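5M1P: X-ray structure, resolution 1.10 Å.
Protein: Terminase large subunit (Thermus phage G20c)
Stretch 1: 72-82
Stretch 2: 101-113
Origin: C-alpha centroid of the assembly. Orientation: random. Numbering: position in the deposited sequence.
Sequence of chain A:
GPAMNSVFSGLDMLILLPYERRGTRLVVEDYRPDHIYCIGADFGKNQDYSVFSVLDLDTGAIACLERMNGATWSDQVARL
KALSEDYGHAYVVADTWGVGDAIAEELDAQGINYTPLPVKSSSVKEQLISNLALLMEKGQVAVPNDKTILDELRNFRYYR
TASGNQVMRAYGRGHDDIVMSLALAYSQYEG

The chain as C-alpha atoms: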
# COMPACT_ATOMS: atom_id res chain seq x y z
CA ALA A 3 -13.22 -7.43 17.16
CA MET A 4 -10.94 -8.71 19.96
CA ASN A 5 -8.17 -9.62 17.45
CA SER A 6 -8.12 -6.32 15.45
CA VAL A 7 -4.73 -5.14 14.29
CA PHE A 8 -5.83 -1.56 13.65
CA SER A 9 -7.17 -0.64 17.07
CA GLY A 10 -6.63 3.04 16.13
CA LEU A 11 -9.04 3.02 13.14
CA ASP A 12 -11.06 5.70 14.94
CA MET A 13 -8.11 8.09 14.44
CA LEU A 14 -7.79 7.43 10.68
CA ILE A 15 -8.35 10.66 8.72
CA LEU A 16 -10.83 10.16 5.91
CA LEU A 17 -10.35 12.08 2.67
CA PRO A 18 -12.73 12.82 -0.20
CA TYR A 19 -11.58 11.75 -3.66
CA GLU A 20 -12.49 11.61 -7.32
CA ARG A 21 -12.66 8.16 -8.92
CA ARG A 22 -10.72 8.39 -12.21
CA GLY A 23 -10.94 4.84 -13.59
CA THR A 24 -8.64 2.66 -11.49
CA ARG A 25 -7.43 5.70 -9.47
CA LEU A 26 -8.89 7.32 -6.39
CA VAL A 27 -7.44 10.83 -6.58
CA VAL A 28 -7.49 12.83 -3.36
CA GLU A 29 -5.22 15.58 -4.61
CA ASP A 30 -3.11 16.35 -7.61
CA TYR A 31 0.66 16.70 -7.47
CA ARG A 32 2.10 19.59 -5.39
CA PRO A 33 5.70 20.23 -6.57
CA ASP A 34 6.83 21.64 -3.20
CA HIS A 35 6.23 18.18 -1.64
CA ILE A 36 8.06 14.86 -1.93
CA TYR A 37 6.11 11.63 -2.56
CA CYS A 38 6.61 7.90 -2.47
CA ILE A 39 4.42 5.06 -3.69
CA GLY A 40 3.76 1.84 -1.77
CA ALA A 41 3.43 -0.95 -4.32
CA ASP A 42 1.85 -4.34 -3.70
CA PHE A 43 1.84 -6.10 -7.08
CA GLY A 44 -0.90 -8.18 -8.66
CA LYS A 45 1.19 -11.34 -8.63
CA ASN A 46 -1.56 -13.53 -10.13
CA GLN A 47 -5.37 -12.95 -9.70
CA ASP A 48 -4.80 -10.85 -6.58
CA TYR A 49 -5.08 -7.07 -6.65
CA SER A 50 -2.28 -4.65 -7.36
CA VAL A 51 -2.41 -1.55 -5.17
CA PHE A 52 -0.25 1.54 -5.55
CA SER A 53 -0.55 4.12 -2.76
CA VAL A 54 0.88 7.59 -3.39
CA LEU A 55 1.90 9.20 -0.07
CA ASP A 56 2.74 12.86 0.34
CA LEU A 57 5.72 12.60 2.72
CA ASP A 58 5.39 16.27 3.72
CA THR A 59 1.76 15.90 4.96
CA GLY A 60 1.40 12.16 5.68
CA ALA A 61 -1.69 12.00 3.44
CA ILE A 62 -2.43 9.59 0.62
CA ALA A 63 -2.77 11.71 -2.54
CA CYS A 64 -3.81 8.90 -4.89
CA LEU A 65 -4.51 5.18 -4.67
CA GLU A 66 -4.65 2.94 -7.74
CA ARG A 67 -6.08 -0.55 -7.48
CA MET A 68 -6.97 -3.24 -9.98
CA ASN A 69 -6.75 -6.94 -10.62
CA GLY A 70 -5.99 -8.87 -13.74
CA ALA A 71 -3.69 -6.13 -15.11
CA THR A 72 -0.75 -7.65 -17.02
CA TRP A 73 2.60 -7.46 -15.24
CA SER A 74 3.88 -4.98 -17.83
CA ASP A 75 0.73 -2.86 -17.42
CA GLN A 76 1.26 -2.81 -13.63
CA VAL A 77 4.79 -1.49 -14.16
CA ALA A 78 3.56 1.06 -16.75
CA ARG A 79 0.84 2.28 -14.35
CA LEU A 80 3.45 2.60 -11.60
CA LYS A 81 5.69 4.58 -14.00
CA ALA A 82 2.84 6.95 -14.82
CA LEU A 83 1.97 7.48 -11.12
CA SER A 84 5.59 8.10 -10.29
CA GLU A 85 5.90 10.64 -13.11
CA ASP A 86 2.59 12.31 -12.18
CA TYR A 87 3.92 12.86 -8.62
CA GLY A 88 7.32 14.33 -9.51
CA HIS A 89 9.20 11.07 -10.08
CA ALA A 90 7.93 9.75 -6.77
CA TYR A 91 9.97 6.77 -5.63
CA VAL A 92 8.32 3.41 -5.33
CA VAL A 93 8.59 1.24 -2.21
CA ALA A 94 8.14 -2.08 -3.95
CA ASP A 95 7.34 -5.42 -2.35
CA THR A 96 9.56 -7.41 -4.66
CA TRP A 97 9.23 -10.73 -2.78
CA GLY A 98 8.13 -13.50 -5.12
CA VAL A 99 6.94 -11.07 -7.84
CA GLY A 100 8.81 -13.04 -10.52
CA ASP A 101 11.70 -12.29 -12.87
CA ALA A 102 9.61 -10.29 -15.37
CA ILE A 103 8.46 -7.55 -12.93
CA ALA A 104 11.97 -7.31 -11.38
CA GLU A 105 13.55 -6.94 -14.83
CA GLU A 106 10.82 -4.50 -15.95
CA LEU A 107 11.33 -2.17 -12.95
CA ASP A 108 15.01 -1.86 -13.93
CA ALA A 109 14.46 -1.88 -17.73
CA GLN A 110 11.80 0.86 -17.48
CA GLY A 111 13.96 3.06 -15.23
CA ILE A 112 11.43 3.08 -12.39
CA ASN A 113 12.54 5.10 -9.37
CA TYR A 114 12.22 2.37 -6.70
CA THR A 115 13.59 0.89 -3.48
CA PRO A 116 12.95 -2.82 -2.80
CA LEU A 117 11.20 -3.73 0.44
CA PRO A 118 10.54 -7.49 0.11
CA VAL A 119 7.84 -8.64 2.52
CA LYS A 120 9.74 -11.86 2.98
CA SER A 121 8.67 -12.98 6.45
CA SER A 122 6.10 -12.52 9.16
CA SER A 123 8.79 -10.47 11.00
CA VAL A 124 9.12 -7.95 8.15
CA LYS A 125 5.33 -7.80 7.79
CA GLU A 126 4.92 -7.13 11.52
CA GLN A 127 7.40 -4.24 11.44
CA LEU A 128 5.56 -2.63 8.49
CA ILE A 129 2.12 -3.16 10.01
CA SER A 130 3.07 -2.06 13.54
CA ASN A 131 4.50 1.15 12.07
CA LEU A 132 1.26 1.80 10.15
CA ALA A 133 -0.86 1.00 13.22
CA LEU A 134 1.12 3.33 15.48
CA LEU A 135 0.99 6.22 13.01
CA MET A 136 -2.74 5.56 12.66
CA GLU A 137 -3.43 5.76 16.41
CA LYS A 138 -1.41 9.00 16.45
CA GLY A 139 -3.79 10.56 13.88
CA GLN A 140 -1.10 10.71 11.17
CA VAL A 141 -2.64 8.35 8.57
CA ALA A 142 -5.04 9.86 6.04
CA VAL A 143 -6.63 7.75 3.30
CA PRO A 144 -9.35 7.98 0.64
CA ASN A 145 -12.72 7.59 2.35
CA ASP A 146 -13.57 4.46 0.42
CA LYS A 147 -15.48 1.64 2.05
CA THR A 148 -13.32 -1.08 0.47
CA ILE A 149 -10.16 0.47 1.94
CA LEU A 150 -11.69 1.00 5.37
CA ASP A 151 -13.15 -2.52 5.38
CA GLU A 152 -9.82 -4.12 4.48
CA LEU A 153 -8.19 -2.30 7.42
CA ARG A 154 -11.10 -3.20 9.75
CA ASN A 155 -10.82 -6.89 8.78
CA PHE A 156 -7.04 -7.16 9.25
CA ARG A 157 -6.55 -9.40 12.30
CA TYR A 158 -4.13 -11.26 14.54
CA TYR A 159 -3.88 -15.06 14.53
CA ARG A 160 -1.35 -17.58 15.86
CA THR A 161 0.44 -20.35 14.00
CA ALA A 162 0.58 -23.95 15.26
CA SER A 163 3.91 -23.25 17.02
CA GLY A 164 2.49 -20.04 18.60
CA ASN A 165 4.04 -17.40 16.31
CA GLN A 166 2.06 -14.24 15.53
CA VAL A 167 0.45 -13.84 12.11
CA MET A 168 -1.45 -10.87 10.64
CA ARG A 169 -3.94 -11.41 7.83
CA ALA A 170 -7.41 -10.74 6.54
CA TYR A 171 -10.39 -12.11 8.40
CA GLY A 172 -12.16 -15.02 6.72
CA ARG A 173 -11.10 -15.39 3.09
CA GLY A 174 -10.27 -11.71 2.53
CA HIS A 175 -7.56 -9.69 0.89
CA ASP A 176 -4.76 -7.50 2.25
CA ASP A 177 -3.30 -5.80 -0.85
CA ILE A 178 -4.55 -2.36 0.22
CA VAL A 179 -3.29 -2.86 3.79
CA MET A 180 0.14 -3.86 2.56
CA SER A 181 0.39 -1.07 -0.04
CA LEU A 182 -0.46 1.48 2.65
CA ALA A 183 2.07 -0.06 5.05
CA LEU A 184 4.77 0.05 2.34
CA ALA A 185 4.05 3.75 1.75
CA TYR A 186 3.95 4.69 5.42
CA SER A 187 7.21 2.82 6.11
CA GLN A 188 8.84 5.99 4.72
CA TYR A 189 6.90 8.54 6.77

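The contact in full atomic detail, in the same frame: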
# COMPACT_ATOMS: atom_id res chain seq x y z
N THR A 72 -1.97 -6.90 -16.66
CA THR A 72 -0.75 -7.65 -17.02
C THR A 72 0.41 -7.09 -16.19
O THR A 72 0.38 -5.94 -15.75
CB THR A 72 -0.38 -7.55 -18.52
OG1 THR A 72 -0.01 -6.21 -18.83
CG2 THR A 72 -1.52 -8.00 -19.43
N TRP A 73 1.44 -7.91 -16.00
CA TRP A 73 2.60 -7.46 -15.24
C TRP A 73 3.21 -6.20 -15.84
O TRP A 73 3.54 -5.26 -15.11
CB TRP A 73 3.67 -8.55 -15.17
CG TRP A 73 3.29 -9.71 -14.30
CD1 TRP A 73 2.44 -9.70 -13.23
CD2 TRP A 73 3.79 -11.04 -14.41
NE1 TRP A 73 2.37 -10.95 -12.68
CE2 TRP A 73 3.18 -11.79 -13.38
CE3 TRP A 73 4.67 -11.67 -15.28
CZ2 TRP A 73 3.43 -13.16 -13.20
CZ3 TRP A 73 4.93 -13.03 -15.10
CH2 TRP A 73 4.31 -13.75 -14.07
N SER A 74 3.34 -6.17 -17.17
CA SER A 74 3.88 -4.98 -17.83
C SER A 74 2.99 -3.76 -17.63
O SER A 74 3.50 -2.65 -17.42
CB SER A 74 4.12 -5.24 -19.32
OG SER A 74 4.96 -4.23 -19.85
N ASP A 75 1.67 -3.95 -17.69
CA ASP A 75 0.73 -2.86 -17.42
C ASP A 75 0.85 -2.35 -15.98
O ASP A 75 0.79 -1.14 -15.75
CB ASP A 75 -0.71 -3.31 -17.73
CG ASP A 75 -1.72 -2.18 -17.63
OD1 ASP A 75 -1.37 -1.02 -17.95
OD2 ASP A 75 -2.86 -2.48 -17.25
N GLN A 76 1.04 -3.25 -15.02
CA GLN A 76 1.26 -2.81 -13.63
C GLN A 76 2.48 -1.90 -13.51
O GLN A 76 2.42 -0.85 -12.87
CB GLN A 76 1.41 -4.01 -12.71
CG GLN A 76 0.12 -4.79 -12.56
CD GLN A 76 0.31 -5.97 -11.65
OE1 GLN A 76 0.89 -5.84 -10.57
NE2 GLN A 76 -0.16 -7.14 -12.08
N VAL A 77 3.57 -2.30 -14.16
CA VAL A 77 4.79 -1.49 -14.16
C VAL A 77 4.57 -0.16 -14.89
O VAL A 77 5.02 0.89 -14.43
CB VAL A 77 6.00 -2.27 -14.72
CG1 VAL A 77 7.20 -1.36 -14.87
CG2 VAL A 77 6.35 -3.43 -13.80
N ALA A 78 3.86 -0.18 -16.02
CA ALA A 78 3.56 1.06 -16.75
C ALA A 78 2.69 2.01 -15.92
O ALA A 78 2.89 3.23 -15.96
CB ALA A 78 2.87 0.76 -18.08
N ARG A 79 1.74 1.45 -15.18
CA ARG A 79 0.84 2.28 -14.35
C ARG A 79 1.64 2.89 -13.20
O ARG A 79 1.45 4.07 -12.84
CB ARG A 79 -0.35 1.47 -13.83
CG ARG A 79 -1.30 0.96 -14.91
CD ARG A 79 -2.07 2.02 -15.66
NE ARG A 79 -3.02 1.42 -16.60
CZ ARG A 79 -3.53 2.01 -17.70
NH1 ARG A 79 -4.39 1.34 -18.45
NH2 ARG A 79 -3.17 3.24 -18.06
N LEU A 80 2.54 2.11 -12.63
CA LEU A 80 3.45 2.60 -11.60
C LEU A 80 4.35 3.72 -12.13
O LEU A 80 4.54 4.74 -11.46
CB LEU A 80 4.28 1.43 -11.11
CG LEU A 80 4.98 1.45 -9.77
CD1 LEU A 80 4.09 1.95 -8.65
CD2 LEU A 80 5.40 0.01 -9.50
N LYS A 81 4.89 3.54 -13.33
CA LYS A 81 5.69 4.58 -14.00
C LYS A 81 4.90 5.88 -14.14
O LYS A 81 5.40 6.98 -13.83
CB LYS A 81 6.14 4.10 -15.38
CG LYS A 81 7.00 5.08 -16.15
CD LYS A 81 7.50 4.43 -17.42
CE LYS A 81 8.55 5.29 -18.10
NZ LYS A 81 7.90 6.37 -18.87
N ALA A 82 3.68 5.77 -14.62
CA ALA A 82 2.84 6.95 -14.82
C ALA A 82 2.55 7.65 -13.50
O ALA A 82 2.67 8.87 -13.42
CB ALA A 82 1.56 6.60 -15.55
N ASP A 101 10.62 -12.91 -12.10
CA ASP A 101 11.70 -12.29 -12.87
C ASP A 101 11.24 -11.14 -13.78
O ASP A 101 11.96 -10.14 -13.92
CB ASP A 101 12.44 -13.34 -13.72
CG ASP A 101 13.30 -14.28 -12.89
OD1 ASP A 101 13.23 -14.24 -11.64
OD2 ASP A 101 14.06 -15.06 -13.49
N ALA A 102 10.06 -11.27 -14.38
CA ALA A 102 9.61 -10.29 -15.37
C ALA A 102 9.36 -8.90 -14.76
O ALA A 102 9.79 -7.91 -15.33
CB ALA A 102 8.38 -10.79 -16.11
N ILE A 103 8.68 -8.84 -13.61
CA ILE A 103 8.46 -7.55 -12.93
C ILE A 103 9.80 -6.96 -12.46
O ILE A 103 10.04 -5.77 -12.64
CB ILE A 103 7.47 -7.65 -11.74
CG1 ILE A 103 6.05 -7.88 -12.27
CG2 ILE A 103 7.51 -6.38 -10.88
CD1 ILE A 103 5.05 -8.27 -11.20
N ALA A 104 10.67 -7.78 -11.88
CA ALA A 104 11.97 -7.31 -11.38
C ALA A 104 12.80 -6.71 -12.52
O ALA A 104 13.34 -5.61 -12.39
CB ALA A 104 12.74 -8.44 -10.70
N GLU A 105 12.85 -7.42 -13.64
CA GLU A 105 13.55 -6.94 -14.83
C GLU A 105 12.90 -5.68 -15.41
O GLU A 105 13.61 -4.78 -15.86
CB GLU A 105 13.64 -8.03 -15.90
CG GLU A 105 14.58 -9.17 -15.53
CD GLU A 105 14.34 -10.43 -16.33
OE1 GLU A 105 14.75 -11.51 -15.86
OE2 GLU A 105 13.74 -10.35 -17.43
N GLU A 106 11.57 -5.63 -15.40
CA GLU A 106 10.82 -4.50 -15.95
C GLU A 106 11.00 -3.22 -15.13
O GLU A 106 11.09 -2.14 -15.69
CB GLU A 106 9.33 -4.83 -16.09
CG GLU A 106 9.00 -5.65 -17.33
CD GLU A 106 7.70 -6.44 -17.24
OE1 GLU A 106 6.82 -6.11 -16.42
OE2 GLU A 106 7.56 -7.41 -18.02
N LEU A 107 11.06 -3.34 -13.81
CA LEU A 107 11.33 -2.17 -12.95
C LEU A 107 12.67 -1.53 -13.32
O LEU A 107 12.75 -0.31 -13.42
CB LEU A 107 11.32 -2.54 -11.46
CG LEU A 107 9.96 -2.89 -10.84
CD1 LEU A 107 10.16 -3.49 -9.46
CD2 LEU A 107 9.05 -1.68 -10.77
N ASP A 108 13.69 -2.35 -13.54
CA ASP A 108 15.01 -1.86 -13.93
C ASP A 108 15.02 -1.39 -15.40
O ASP A 108 15.47 -0.28 -15.68
CB ASP A 108 16.09 -2.91 -13.66
CG ASP A 108 16.27 -3.20 -12.18
OD1 ASP A 108 16.13 -2.26 -11.37
OD2 ASP A 108 16.54 -4.37 -11.83
N ALA A 109 14.49 -2.21 -16.30
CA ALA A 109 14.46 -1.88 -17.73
C ALA A 109 13.69 -0.59 -18.04
O ALA A 109 14.09 0.19 -18.91
CB ALA A 109 13.91 -3.04 -18.55
N GLN A 110 12.62 -0.34 -17.28
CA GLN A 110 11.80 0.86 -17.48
C GLN A 110 12.28 2.08 -16.70
O GLN A 110 11.66 3.14 -16.76
CB GLN A 110 10.34 0.53 -17.16
CG GLN A 110 9.74 -0.50 -18.11
CD GLN A 110 9.64 0.03 -19.53
OE1 GLN A 110 9.00 1.06 -19.76
NE2 GLN A 110 10.28 -0.65 -20.48
N GLY A 111 13.38 1.94 -15.96
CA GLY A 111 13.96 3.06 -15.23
C GLY A 111 13.09 3.58 -14.10
O GLY A 111 13.10 4.77 -13.81
N ILE A 112 12.32 2.68 -13.47
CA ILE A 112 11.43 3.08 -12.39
C ILE A 112 12.30 3.53 -11.21
O ILE A 112 13.31 2.91 -10.91
CB ILE A 112 10.48 1.95 -11.93
CG1 ILE A 112 9.69 1.36 -13.11
CG2 ILE A 112 9.55 2.45 -10.83
CD1 ILE A 112 8.83 2.34 -13.87
N ASN A 113 11.91 4.64 -10.60
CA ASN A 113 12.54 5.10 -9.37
C ASN A 113 11.97 4.24 -8.24
O ASN A 113 10.82 4.43 -7.88
CB ASN A 113 12.20 6.58 -9.19
CG ASN A 113 12.91 7.23 -8.03
OD1 ASN A 113 13.88 6.69 -7.49
ND2 ASN A 113 12.44 8.41 -7.64
O HOH W 1 7.32 -5.51 -20.83

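No direct hydrogen bond or salt bridge joins these two helices, although the Glu106 carboxylate lies against the first helix. Glu106 points its CA-to-CB bond toward the first helix. Glu106 OE1 comes 3.5 Å from Ser74 CA and 3.8 Å from Val77 CG2, both carbon atoms. The nearest oxygen, Trp73 O, is 3.6 Å from Glu106 OE1. Both are acceptors, so this is not a hydrogen bond. The polar link is made by a water instead. It lies 2.9 Å from Ser74 OG and donates a weak hydrogen bond to Glu106 OE2 at 3.4 Å.

The helices, 73-82 and 101-109, run in roughly the same direction, with 33° between their axes and 9.8 Å at closest approach. Trp73 sits beside Ile103, Val77 beside Leu107, and Lys81 beside Ile112. The contact therefore repeats about once per turn along the first helix.

At the N-terminal end, Ile103 covers one face of the Trp73 indole. Ile103 CD1 is 3.9 Å from the centroid of the five-membered ring and 26° off its normal, a CH-pi contact. The closest atoms are Trp73 CD1 and Ile103 CD1, at 3.6 Å. The CA-to-CB bond of Ile103 points sideways, but the m,t rotamer brings its end nearer to the first helix. Ala102 CB adds a contact of 3.9 Å to Trp73 CE3.

Val77 is the centre of the apolar packing and has the largest area covered by the other stretch. Its t rotamer sends the two methyls to different neighbours. Val77 CG2 faces Ile103 CG2 at 4.3 Å. Val77 CG1 faces Ile112 CG1 at 4.1 Å and Gln110 CG at 4.2 Å. Leu107 CD2 is nearly equidistant from both methyls, 4.4 Å from Val77 CG2 and 4.5 Å from Val77 CG1. One turn on, Leu80 CD2 meets Leu107 CD2 at 4.2 Å.

Ile112 lies beyond the second helix. Gly111, with positive phi, ends that helix in a Schellman motif, and Ile112 N bonds back to Leu107 O at 3.0 Å. The chain turns here, and Ile112 CD1 reaches Lys81 CB at 3.6 Å. Lys81 thus contributes its aliphatic chain, while its NZ is hydrogen-bonded elsewhere in the structure.

The first helix is capped at its start. Thr72 OG1 accepts from Asp75 N at 3.0 Å. The CA-to-CB bond of Asp75 points away from the second helix. Asp75 OD1 forms a salt bridge with Arg79 NE at 3.2 Å, by charge alone, since Asp75 OD1 lies well out of the guanidinium plane.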